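Local structure of endoglycosidase (Bacteroides thetaiotaomicron, 6Q64) at residues F74-N79 and G331-E336; N86-L91 and Y337-D342; I252-W257 and I281-F286. The protein probably hydrolyses O-glycosidic bonds in complex N-glycans, as an endo-acting glycoside hydrolase of family 18. The protein carries 1 engineered substitution. All blocks are in the same frame, centred on the assembly; numbering follows the deposited sequence.

Contact 1 (F74-N79 and G331-E336)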
loop_
_atom_site.group_PDB
_atom_site.type_symbol
_atom_site.label_atom_id
_atom_site.label_comp_id
_atom_site.label_asym_id
_atom_site.label_seq_id
_atom_site.Cartn_x
_atom_site.Cartn_y
_atom_site.Cartn_z
ATOM N N PHE A 74 1.396 -2.997 -6.140
ATOM C CA PHE A 74 1.683 -2.505 -4.782
ATOM C C PHE A 74 2.526 -3.559 -4.053
ATOM O O PHE A 74 2.623 -4.727 -4.489
ATOM C CB PHE A 74 0.345 -2.204 -4.098
ATOM C CG PHE A 74 0.387 -2.159 -2.586
ATOM C CD1 PHE A 74 0.692 -0.985 -1.923
ATOM C CD2 PHE A 74 0.130 -3.297 -1.843
ATOM C CE1 PHE A 74 0.764 -0.955 -0.546
ATOM C CE2 PHE A 74 0.208 -3.264 -0.468
ATOM C CZ PHE A 74 0.537 -2.097 0.178
ATOM N N GLY A 75 3.121 -3.173 -2.932
ATOM C CA GLY A 75 3.625 -4.162 -1.965
ATOM C C GLY A 75 4.105 -3.484 -0.696
ATOM O O GLY A 75 4.293 -2.229 -0.661
ATOM N N TRP A 76 4.458 -4.345 0.267
ATOM C CA TRP A 76 5.176 -3.958 1.498
ATOM C C TRP A 76 6.658 -4.225 1.282
ATOM O O TRP A 76 7.053 -5.403 1.377
ATOM C CB TRP A 76 4.585 -4.712 2.695
ATOM C CG TRP A 76 3.254 -4.152 3.083
ATOM C CD1 TRP A 76 3.019 -2.950 3.681
ATOM C CD2 TRP A 76 1.969 -4.736 2.817
ATOM N NE1 TRP A 76 1.674 -2.751 3.817
ATOM C CE2 TRP A 76 1.005 -3.832 3.304
ATOM C CE3 TRP A 76 1.547 -5.940 2.246
ATOM C CZ2 TRP A 76 -0.358 -4.102 3.240
ATOM C CZ3 TRP A 76 0.200 -6.204 2.170
ATOM C CH2 TRP A 76 -0.735 -5.293 2.659
ATOM N N PHE A 77 7.416 -3.155 1.028
ATOM C CA PHE A 77 8.880 -3.136 0.748
ATOM C C PHE A 77 9.701 -3.053 2.039
ATOM O O PHE A 77 9.766 -1.973 2.703
ATOM C CB PHE A 77 9.194 -1.937 -0.145
ATOM C CG PHE A 77 10.562 -1.950 -0.777
ATOM C CD1 PHE A 77 11.037 -3.073 -1.432
ATOM C CD2 PHE A 77 11.366 -0.824 -0.756
ATOM C CE1 PHE A 77 12.282 -3.068 -2.035
ATOM C CE2 PHE A 77 12.608 -0.823 -1.366
ATOM C CZ PHE A 77 13.065 -1.947 -1.989
ATOM N N GLY A 78 10.350 -4.163 2.387
ATOM C CA GLY A 78 11.282 -4.242 3.533
ATOM C C GLY A 78 12.739 -4.112 3.107
ATOM O O GLY A 78 13.023 -4.408 1.937
ATOM N N ASN A 79 13.613 -3.697 4.040
ATOM C CA ASN A 79 15.092 -3.547 3.903
ATOM C C ASN A 79 15.374 -2.455 2.874
ATOM O O ASN A 79 16.208 -2.679 1.968
ATOM C CB ASN A 79 15.816 -4.840 3.485
ATOM C CG ASN A 79 15.452 -6.072 4.298
ATOM O OD1 ASN A 79 14.518 -6.821 3.963
ATOM N ND2 ASN A 79 16.221 -6.310 5.350
ATOM N N GLY A 331 -0.726 -6.880 -4.746
ATOM C CA GLY A 331 0.548 -6.631 -4.063
ATOM C C GLY A 331 1.068 -7.869 -3.342
ATOM O O GLY A 331 0.367 -8.879 -3.224
ATOM N N THR A 332 2.280 -7.768 -2.825
ATOM C CA THR A 332 2.982 -8.858 -2.126
ATOM C C THR A 332 3.497 -8.293 -0.817
ATOM O O THR A 332 3.891 -7.116 -0.793
ATOM C CB THR A 332 4.097 -9.342 -3.035
ATOM O OG1 THR A 332 4.694 -8.100 -3.407
ATOM C CG2 THR A 332 3.614 -10.113 -4.248
ATOM N N TYR A 333 3.383 -9.084 0.243
ATOM C CA TYR A 333 3.978 -8.799 1.573
ATOM C C TYR A 333 5.431 -9.263 1.519
ATOM O O TYR A 333 5.659 -10.442 1.178
ATOM C CB TYR A 333 3.158 -9.493 2.661
ATOM C CG TYR A 333 3.704 -9.388 4.056
ATOM C CD1 TYR A 333 3.752 -8.178 4.723
ATOM C CD2 TYR A 333 4.157 -10.517 4.716
ATOM C CE1 TYR A 333 4.252 -8.091 6.016
ATOM C CE2 TYR A 333 4.631 -10.459 6.016
ATOM C CZ TYR A 333 4.684 -9.239 6.666
ATOM O OH TYR A 333 5.183 -9.210 7.938
ATOM N N HIS A 334 6.359 -8.355 1.835
ATOM C CA HIS A 334 7.820 -8.550 1.668
ATOM C C HIS A 334 8.045 -8.840 0.186
ATOM O O HIS A 334 8.451 -9.940 -0.190
ATOM C CB HIS A 334 8.335 -9.618 2.654
ATOM C CG HIS A 334 8.705 -9.071 4.001
ATOM N ND1 HIS A 334 8.144 -9.541 5.175
ATOM C CD2 HIS A 334 9.589 -8.116 4.371
ATOM C CE1 HIS A 334 8.648 -8.886 6.200
ATOM N NE2 HIS A 334 9.531 -8.004 5.730
HETATM N N MSE A 335 7.680 -7.843 -0.632
HETATM C CA MSE A 335 7.739 -7.924 -2.086
HETATM C C MSE A 335 9.149 -8.269 -2.567
HETATM O O MSE A 335 9.292 -8.961 -3.573
HETATM C CB MSE A 335 7.273 -6.611 -2.727
HETATM C CG MSE A 335 7.671 -5.385 -1.986
HETATM SE SE MSE A 335 7.183 -3.759 -2.950
HETATM C CE MSE A 335 6.527 -4.160 -4.730
ATOM N N GLU A 336 10.165 -7.807 -1.821
ATOM C CA GLU A 336 11.567 -7.961 -2.192
ATOM C C GLU A 336 12.042 -9.423 -2.159
ATOM O O GLU A 336 13.054 -9.692 -2.796
ATOM C CB GLU A 336 12.468 -7.087 -1.316
ATOM C CG GLU A 336 12.586 -7.548 0.123
ATOM C CD GLU A 336 11.569 -6.976 1.103
ATOM O OE1 GLU A 336 11.828 -7.038 2.352
ATOM O OE2 GLU A 336 10.516 -6.477 0.628
#

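Contact 2 (N86-L91 and Y337-D342)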
loop_
_atom_site.group_PDB
_atom_site.type_symbol
_atom_site.label_atom_id
_atom_site.label_comp_id
_atom_site.label_asym_id
_atom_site.label_seq_id
_atom_site.Cartn_x
_atom_site.Cartn_y
_atom_site.Cartn_z
ATOM N N ASN A 86 23.350 -3.754 -4.621
ATOM C CA ASN A 86 22.126 -4.617 -4.698
ATOM C C ASN A 86 20.837 -3.824 -5.046
ATOM O O ASN A 86 20.327 -3.063 -4.207
ATOM C CB ASN A 86 21.920 -5.485 -3.450
ATOM C CG ASN A 86 20.949 -6.625 -3.728
ATOM O OD1 ASN A 86 20.458 -6.779 -4.848
ATOM N ND2 ASN A 86 20.651 -7.433 -2.722
ATOM N N ALA A 87 20.284 -4.076 -6.237
ATOM C CA ALA A 87 19.027 -3.494 -6.778
ATOM C C ALA A 87 17.859 -3.704 -5.800
ATOM O O ALA A 87 17.039 -2.790 -5.684
ATOM C CB ALA A 87 18.688 -4.070 -8.146
ATOM N N GLN A 88 17.821 -4.848 -5.114
ATOM C CA GLN A 88 16.797 -5.241 -4.104
ATOM C C GLN A 88 16.571 -4.173 -3.012
ATOM O O GLN A 88 15.533 -4.272 -2.316
ATOM C CB GLN A 88 17.228 -6.583 -3.500
ATOM C CG GLN A 88 16.335 -7.116 -2.387
ATOM C CD GLN A 88 16.814 -8.475 -1.937
ATOM O OE1 GLN A 88 17.991 -8.641 -1.589
ATOM N NE2 GLN A 88 15.927 -9.463 -1.989
ATOM N N ASN A 89 17.472 -3.203 -2.817
ATOM C CA ASN A 89 17.402 -2.258 -1.659
ATOM C C ASN A 89 16.947 -0.859 -2.140
ATOM O O ASN A 89 17.018 0.140 -1.364
ATOM C CB ASN A 89 18.740 -2.215 -0.899
ATOM C CG ASN A 89 19.235 -3.571 -0.432
ATOM O OD1 ASN A 89 20.127 -4.140 -1.047
ATOM N ND2 ASN A 89 18.716 -4.078 0.679
ATOM N N TYR A 90 16.475 -0.787 -3.379
ATOM C CA TYR A 90 16.195 0.473 -4.106
ATOM C C TYR A 90 14.730 0.542 -4.577
ATOM O O TYR A 90 14.262 -0.363 -5.363
ATOM C CB TYR A 90 17.071 0.513 -5.357
ATOM C CG TYR A 90 18.481 0.981 -5.149
ATOM C CD1 TYR A 90 19.482 0.096 -4.778
ATOM C CD2 TYR A 90 18.826 2.302 -5.388
ATOM C CE1 TYR A 90 20.783 0.527 -4.606
ATOM C CE2 TYR A 90 20.129 2.744 -5.236
ATOM C CZ TYR A 90 21.112 1.856 -4.836
ATOM O OH TYR A 90 22.387 2.328 -4.670
ATOM N N LEU A 91 14.009 1.598 -4.196
ATOM C CA LEU A 91 12.651 1.836 -4.761
ATOM C C LEU A 91 12.771 1.995 -6.277
ATOM O O LEU A 91 11.922 1.411 -7.004
ATOM C CB LEU A 91 12.031 3.103 -4.171
ATOM C CG LEU A 91 11.727 3.074 -2.677
ATOM C CD1 LEU A 91 11.286 4.457 -2.230
ATOM C CD2 LEU A 91 10.666 2.036 -2.341
ATOM N N TYR A 337 11.333 -10.347 -1.510
ATOM C CA TYR A 337 11.681 -11.796 -1.487
ATOM C C TYR A 337 11.446 -12.432 -2.866
ATOM O O TYR A 337 11.764 -13.620 -3.011
ATOM C CB TYR A 337 10.887 -12.542 -0.410
ATOM C CG TYR A 337 11.355 -12.296 1.007
ATOM C CD1 TYR A 337 11.530 -11.008 1.481
ATOM C CD2 TYR A 337 11.619 -13.344 1.881
ATOM C CE1 TYR A 337 11.920 -10.755 2.784
ATOM C CE2 TYR A 337 12.032 -13.115 3.184
ATOM C CZ TYR A 337 12.172 -11.812 3.636
ATOM O OH TYR A 337 12.562 -11.528 4.910
ATOM N N ASP A 338 10.903 -11.669 -3.819
ATOM C CA ASP A 338 10.607 -12.080 -5.219
ATOM C C ASP A 338 11.841 -11.789 -6.085
ATOM O O ASP A 338 11.919 -12.298 -7.241
ATOM C CB ASP A 338 9.401 -11.283 -5.737
ATOM C CG ASP A 338 8.679 -11.776 -6.984
ATOM O OD1 ASP A 338 8.955 -12.920 -7.468
ATOM O OD2 ASP A 338 7.810 -11.007 -7.441
ATOM N N TYR A 339 12.725 -10.934 -5.573
ATOM C CA TYR A 339 13.982 -10.542 -6.246
ATOM C C TYR A 339 14.867 -11.768 -6.470
ATOM O O TYR A 339 15.307 -11.989 -7.585
ATOM C CB TYR A 339 14.688 -9.417 -5.492
ATOM C CG TYR A 339 15.841 -8.875 -6.276
ATOM C CD1 TYR A 339 17.098 -9.474 -6.195
ATOM C CD2 TYR A 339 15.662 -7.825 -7.166
ATOM C CE1 TYR A 339 18.165 -9.008 -6.948
ATOM C CE2 TYR A 339 16.721 -7.349 -7.928
ATOM C CZ TYR A 339 17.974 -7.944 -7.817
ATOM O OH TYR A 339 19.007 -7.478 -8.573
ATOM N N PRO A 340 15.207 -12.605 -5.471
ATOM C CA PRO A 340 16.079 -13.742 -5.735
ATOM C C PRO A 340 15.499 -14.690 -6.788
ATOM O O PRO A 340 16.137 -15.644 -7.105
ATOM C CB PRO A 340 16.237 -14.481 -4.394
ATOM C CG PRO A 340 15.761 -13.500 -3.329
ATOM C CD PRO A 340 14.957 -12.423 -4.037
ATOM N N ASN A 341 14.298 -14.442 -7.284
ATOM C CA ASN A 341 13.655 -15.365 -8.259
ATOM C C ASN A 341 14.332 -15.218 -9.634
ATOM O O ASN A 341 15.049 -14.240 -9.861
ATOM C CB ASN A 341 12.139 -15.125 -8.402
ATOM C CG ASN A 341 11.289 -15.927 -7.440
ATOM O OD1 ASN A 341 11.426 -17.139 -7.402
ATOM N ND2 ASN A 341 10.398 -15.272 -6.703
ATOM N N ASP A 342 13.986 -16.116 -10.553
ATOM C CA ASP A 342 14.438 -16.084 -11.958
ATOM C C ASP A 342 13.195 -16.052 -12.835
ATOM O O ASP A 342 12.481 -17.070 -12.974
ATOM C CB ASP A 342 15.374 -17.258 -12.270
ATOM C CG ASP A 342 15.662 -17.439 -13.754
ATOM O OD1 ASP A 342 15.475 -16.459 -14.547
ATOM O OD2 ASP A 342 16.020 -18.580 -14.122
#

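Contact 3 (I252-W257 and I281-F286)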
loop_
_atom_site.group_PDB
_atom_site.type_symbol
_atom_site.label_atom_id
_atom_site.label_comp_id
_atom_site.label_asym_id
_atom_site.label_seq_id
_atom_site.Cartn_x
_atom_site.Cartn_y
_atom_site.Cartn_z
ATOM N N ILE A 252 -7.065 -2.261 1.300
ATOM C CA ILE A 252 -5.982 -3.249 1.021
ATOM C C ILE A 252 -6.192 -4.439 1.929
ATOM O O ILE A 252 -6.188 -4.255 3.178
ATOM C CB ILE A 252 -4.570 -2.654 1.207
ATOM C CG1 ILE A 252 -4.429 -1.307 0.492
ATOM C CG2 ILE A 252 -3.524 -3.650 0.760
ATOM C CD1 ILE A 252 -3.026 -0.759 0.511
ATOM N N TYR A 253 -6.368 -5.600 1.331
ATOM C CA TYR A 253 -6.659 -6.827 2.094
ATOM C C TYR A 253 -5.464 -7.771 1.984
ATOM O O TYR A 253 -4.847 -7.898 0.932
ATOM C CB TYR A 253 -7.963 -7.486 1.633
ATOM C CG TYR A 253 -9.213 -6.634 1.696
ATOM C CD1 TYR A 253 -9.485 -5.699 0.725
ATOM C CD2 TYR A 253 -10.161 -6.803 2.681
ATOM C CE1 TYR A 253 -10.645 -4.948 0.751
ATOM C CE2 TYR A 253 -11.311 -6.043 2.736
ATOM C CZ TYR A 253 -11.568 -5.118 1.759
ATOM O OH TYR A 253 -12.723 -4.391 1.733
ATOM N N GLN A 254 -5.173 -8.398 3.115
ATOM C CA GLN A 254 -4.287 -9.553 3.263
ATOM C C GLN A 254 -5.062 -10.799 2.855
ATOM O O GLN A 254 -5.507 -11.496 3.739
ATOM C CB GLN A 254 -3.838 -9.642 4.718
ATOM C CG GLN A 254 -2.732 -8.675 5.073
ATOM C CD GLN A 254 -3.199 -7.354 5.618
ATOM O OE1 GLN A 254 -3.484 -7.211 6.804
ATOM N NE2 GLN A 254 -3.183 -6.348 4.769
ATOM N N ALA A 255 -5.119 -11.122 1.567
ATOM C CA ALA A 255 -5.738 -12.375 1.055
ATOM C C ALA A 255 -4.709 -13.512 1.023
ATOM O O ALA A 255 -4.638 -14.239 0.006
ATOM C CB ALA A 255 -6.323 -12.152 -0.324
ATOM N N TYR A 256 -3.964 -13.691 2.107
ATOM C CA TYR A 256 -2.813 -14.630 2.146
ATOM C C TYR A 256 -3.306 -16.090 1.991
ATOM O O TYR A 256 -2.840 -16.783 1.049
ATOM C CB TYR A 256 -1.995 -14.426 3.426
ATOM C CG TYR A 256 -1.437 -13.045 3.721
ATOM C CD1 TYR A 256 -1.188 -12.084 2.752
ATOM C CD2 TYR A 256 -1.071 -12.739 5.022
ATOM C CE1 TYR A 256 -0.613 -10.858 3.080
ATOM C CE2 TYR A 256 -0.504 -11.522 5.368
ATOM C CZ TYR A 256 -0.253 -10.575 4.394
ATOM O OH TYR A 256 0.290 -9.380 4.816
ATOM N N TRP A 257 -4.223 -16.569 2.848
ATOM C CA TRP A 257 -4.510 -18.028 2.980
ATOM C C TRP A 257 -5.836 -18.425 2.318
ATOM O O TRP A 257 -6.257 -19.582 2.486
ATOM C CB TRP A 257 -4.467 -18.462 4.451
ATOM C CG TRP A 257 -3.388 -17.754 5.200
ATOM C CD1 TRP A 257 -3.508 -16.912 6.268
ATOM C CD2 TRP A 257 -1.998 -17.769 4.853
ATOM N NE1 TRP A 257 -2.287 -16.406 6.621
ATOM C CE2 TRP A 257 -1.336 -16.928 5.779
ATOM C CE3 TRP A 257 -1.261 -18.428 3.863
ATOM C CZ2 TRP A 257 0.044 -16.750 5.750
ATOM C CZ3 TRP A 257 0.094 -18.217 3.816
ATOM C CH2 TRP A 257 0.732 -17.403 4.755
ATOM N N ILE A 281 -7.342 -3.526 -3.247
ATOM C CA ILE A 281 -6.055 -4.197 -3.569
ATOM C C ILE A 281 -6.020 -5.500 -2.778
ATOM O O ILE A 281 -6.289 -5.455 -1.568
ATOM C CB ILE A 281 -4.863 -3.261 -3.278
ATOM C CG1 ILE A 281 -4.669 -2.265 -4.421
ATOM C CG2 ILE A 281 -3.594 -4.045 -3.072
ATOM C CD1 ILE A 281 -4.016 -0.982 -4.004
ATOM N N ILE A 282 -5.728 -6.617 -3.440
ATOM C CA ILE A 282 -5.587 -7.919 -2.739
ATOM C C ILE A 282 -4.125 -8.344 -2.830
ATOM O O ILE A 282 -3.492 -8.142 -3.877
ATOM C CB ILE A 282 -6.552 -8.965 -3.293
ATOM C CG1 ILE A 282 -6.771 -8.824 -4.803
ATOM C CG2 ILE A 282 -7.853 -8.855 -2.532
ATOM C CD1 ILE A 282 -7.542 -9.984 -5.430
ATOM N N THR A 283 -3.614 -8.864 -1.722
ATOM C CA THR A 283 -2.180 -9.096 -1.505
ATOM C C THR A 283 -1.968 -10.535 -1.077
ATOM O O THR A 283 -2.827 -11.156 -0.393
ATOM C CB THR A 283 -1.587 -8.135 -0.474
ATOM O OG1 THR A 283 -2.077 -8.463 0.834
ATOM C CG2 THR A 283 -1.879 -6.696 -0.843
ATOM N N VAL A 284 -0.805 -11.013 -1.463
ATOM C CA VAL A 284 -0.371 -12.392 -1.183
ATOM C C VAL A 284 0.895 -12.357 -0.300
ATOM O O VAL A 284 1.480 -11.249 -0.100
ATOM C CB VAL A 284 -0.251 -13.098 -2.536
ATOM C CG1 VAL A 284 0.961 -12.617 -3.305
ATOM C CG2 VAL A 284 -0.247 -14.598 -2.342
ATOM N N GLU A 285 1.237 -13.493 0.319
ATOM C CA GLU A 285 2.211 -13.539 1.448
ATOM C C GLU A 285 3.528 -14.126 0.933
ATOM O O GLU A 285 3.589 -15.344 0.658
ATOM C CB GLU A 285 1.545 -14.218 2.648
ATOM C CG GLU A 285 2.440 -14.929 3.637
ATOM C CD GLU A 285 3.759 -14.308 4.043
ATOM O OE1 GLU A 285 3.820 -13.678 5.138
ATOM O OE2 GLU A 285 4.734 -14.532 3.293
ATOM N N PHE A 286 4.528 -13.257 0.800
ATOM C CA PHE A 286 5.746 -13.502 -0.011
ATOM C C PHE A 286 6.958 -13.804 0.883
ATOM O O PHE A 286 7.899 -14.428 0.373
ATOM C CB PHE A 286 5.937 -12.347 -0.997
ATOM C CG PHE A 286 5.618 -12.713 -2.423
ATOM C CD1 PHE A 286 4.700 -13.705 -2.704
ATOM C CD2 PHE A 286 6.262 -12.085 -3.473
ATOM C CE1 PHE A 286 4.432 -14.067 -4.007
ATOM C CE2 PHE A 286 5.981 -12.443 -4.780
ATOM C CZ PHE A 286 5.066 -13.434 -5.045
#

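Contact 1 (F74-N79 and G331-E336)
W76 and Y333 pair as parallel neighbours where strands 74-76 and 331-333 run side by side, their axes 7° apart. W76 N donates to T332 O at 3.0 Å, in the plane of that carbonyl. Past the strand end, M335 N donates to W76 O at 3.2 Å. This donor stands above the carbonyl plane, and the bond ties the start of the 3-10 segment 335-336 to the end of strand 74-76. The indole of W76 reaches Y333 with an edge atom: CE3 is 3.9 Å from Y333 CB. The two side chains cross at about a right angle. These are the first and last strands of the family 18 TIM barrel, and their pairing is part of its closure. F74 and W76 turn into the barrel, where both also touch I252. M335, a selenomethionine, packs with SE 3.7 Å from G75 CA. The same SE lies obliquely to the F77 ring, 5.2 Å from its centroid, as a Met-aromatic contact. E336 folds back over G78. Its CG lies between backbone N and carbonyl carbon (chi1 70°), and the chain bends at chi2. OE2 accepts from G78 N at 2.9 Å, met from above the carboxylate plane. OE1 is 2.9 Å from G78 O, another acceptor, which may raise the pKa of this buried acid.

Contact 2 (N86-L91 and Y337-D342)
A87 and Q88 pack against Y339 in a surface contact between two loops of the TIM barrel. One loop follows strand 72-76, the other follows strand 329-333, so both leave the C-terminal ends of adjacent barrel strands. No hydrogen bond joins the two segments; the contact rests on the Y339 ring. Q88 CB sits over one face of that ring in a CH-pi contact, 4.0 Å from the centroid and 17° off the normal. A87 CB touches the far end of the same side chain, 3.4 Å from Y339 OH. N86 OD1 lies 3.8 Å from Y339 CE1, and its amide plane is turned 68° from the ring. That oxygen also accepts from Q88 N at 3.3 Å, closing an Asx turn. Within the turn, N86 ND2 also gives a weak bond to Q88 OE1. On the other side, residues D338 to N341 form a type I turn that presents Y339 and P340. N341 ND2 bridges back to D338 OD1 at 2.9 Å, on the anti lone pair of that oxygen. Q88 runs extended, with CG anti to the backbone N (chi1 177°). Its amide nitrogen hydrogen-bonds E336 O just before the second segment. The same NE2 lies 3.7 Å from P340 CD, the two side chains crossing at about a right angle.

Contact 3 (I252-W257 and I281-F286)
T283 meets Y253 and I252 with every atom of its side chain. Strands 252-254 and 281-285 run parallel here, with I252 opposite I281, Y253 opposite I282 and Q254 opposite T283. From the backbone outward, T283 CB is 3.6 Å from Y253 O. Its hydroxyl lies between backbone N and carbonyl carbon (chi1 70°). From there OG1 donates to Y253 O at 2.8 Å, tilted 26° from the carbonyl plane. OG1 also meets Y256 CE1 at 3.6 Å. The methyl branch, CG2, also touches Y253 O and packs 3.8 Å from I252 CG2. The backbone N of T283 adds a weak bond to the same Y253 O. An alanine here would probably leave Y253 O with weaker N-H partners and open a small gap beside I252 CG2. Further back, Y253 N bonds I281 O at 2.9 Å, nearly along the C=O axis. The pairing is the end of a beta-alpha-beta crossover of the TIM barrel, with helices 261-268 and 276-279 between the strands. I252, I281 and T283 turn into the barrel; Y253 and I282 face helix 261-268.

Beyond the strand, the Y256 ring is held between two side chains. E285 CB lies over one face, 3.7 Å from the centroid. Q254 CB lies over the centre of the opposite face. W257 comes in beside E285 with CH2 of its indole, at E285 CG. E285 thus gives its aliphatic part to aromatic neighbours. Its OE2 accepts from Q288 N, capping the start of helix 286-289. A negative charge at that helix end would probably be favoured, while the methylenes stay among apolar atoms.

Contacts 1 and 3 are buried and belong to the same barrel sheet. Their strands 329-333 and 280-285 are neighbours in it, joined by backbone bonds between G331, Y333 and V284. Contact 3 pairs strands close in sequence, whereas contact 1 joins the first strand to the last. Contact 2 lies at the surface, in the loops that continue the two strands of contact 1. It touches contact 1 through Q88 and E336, and F77 packs on L91. Backbone bonds hold both core contacts; in contact 1 the acid E336 adds a bond to G78 N, while in contact 3 the added polar bond comes from the T283 hydroxyl. Contact 2 instead relies on one tyrosine ring, and no hydrogen bond joins its two segments.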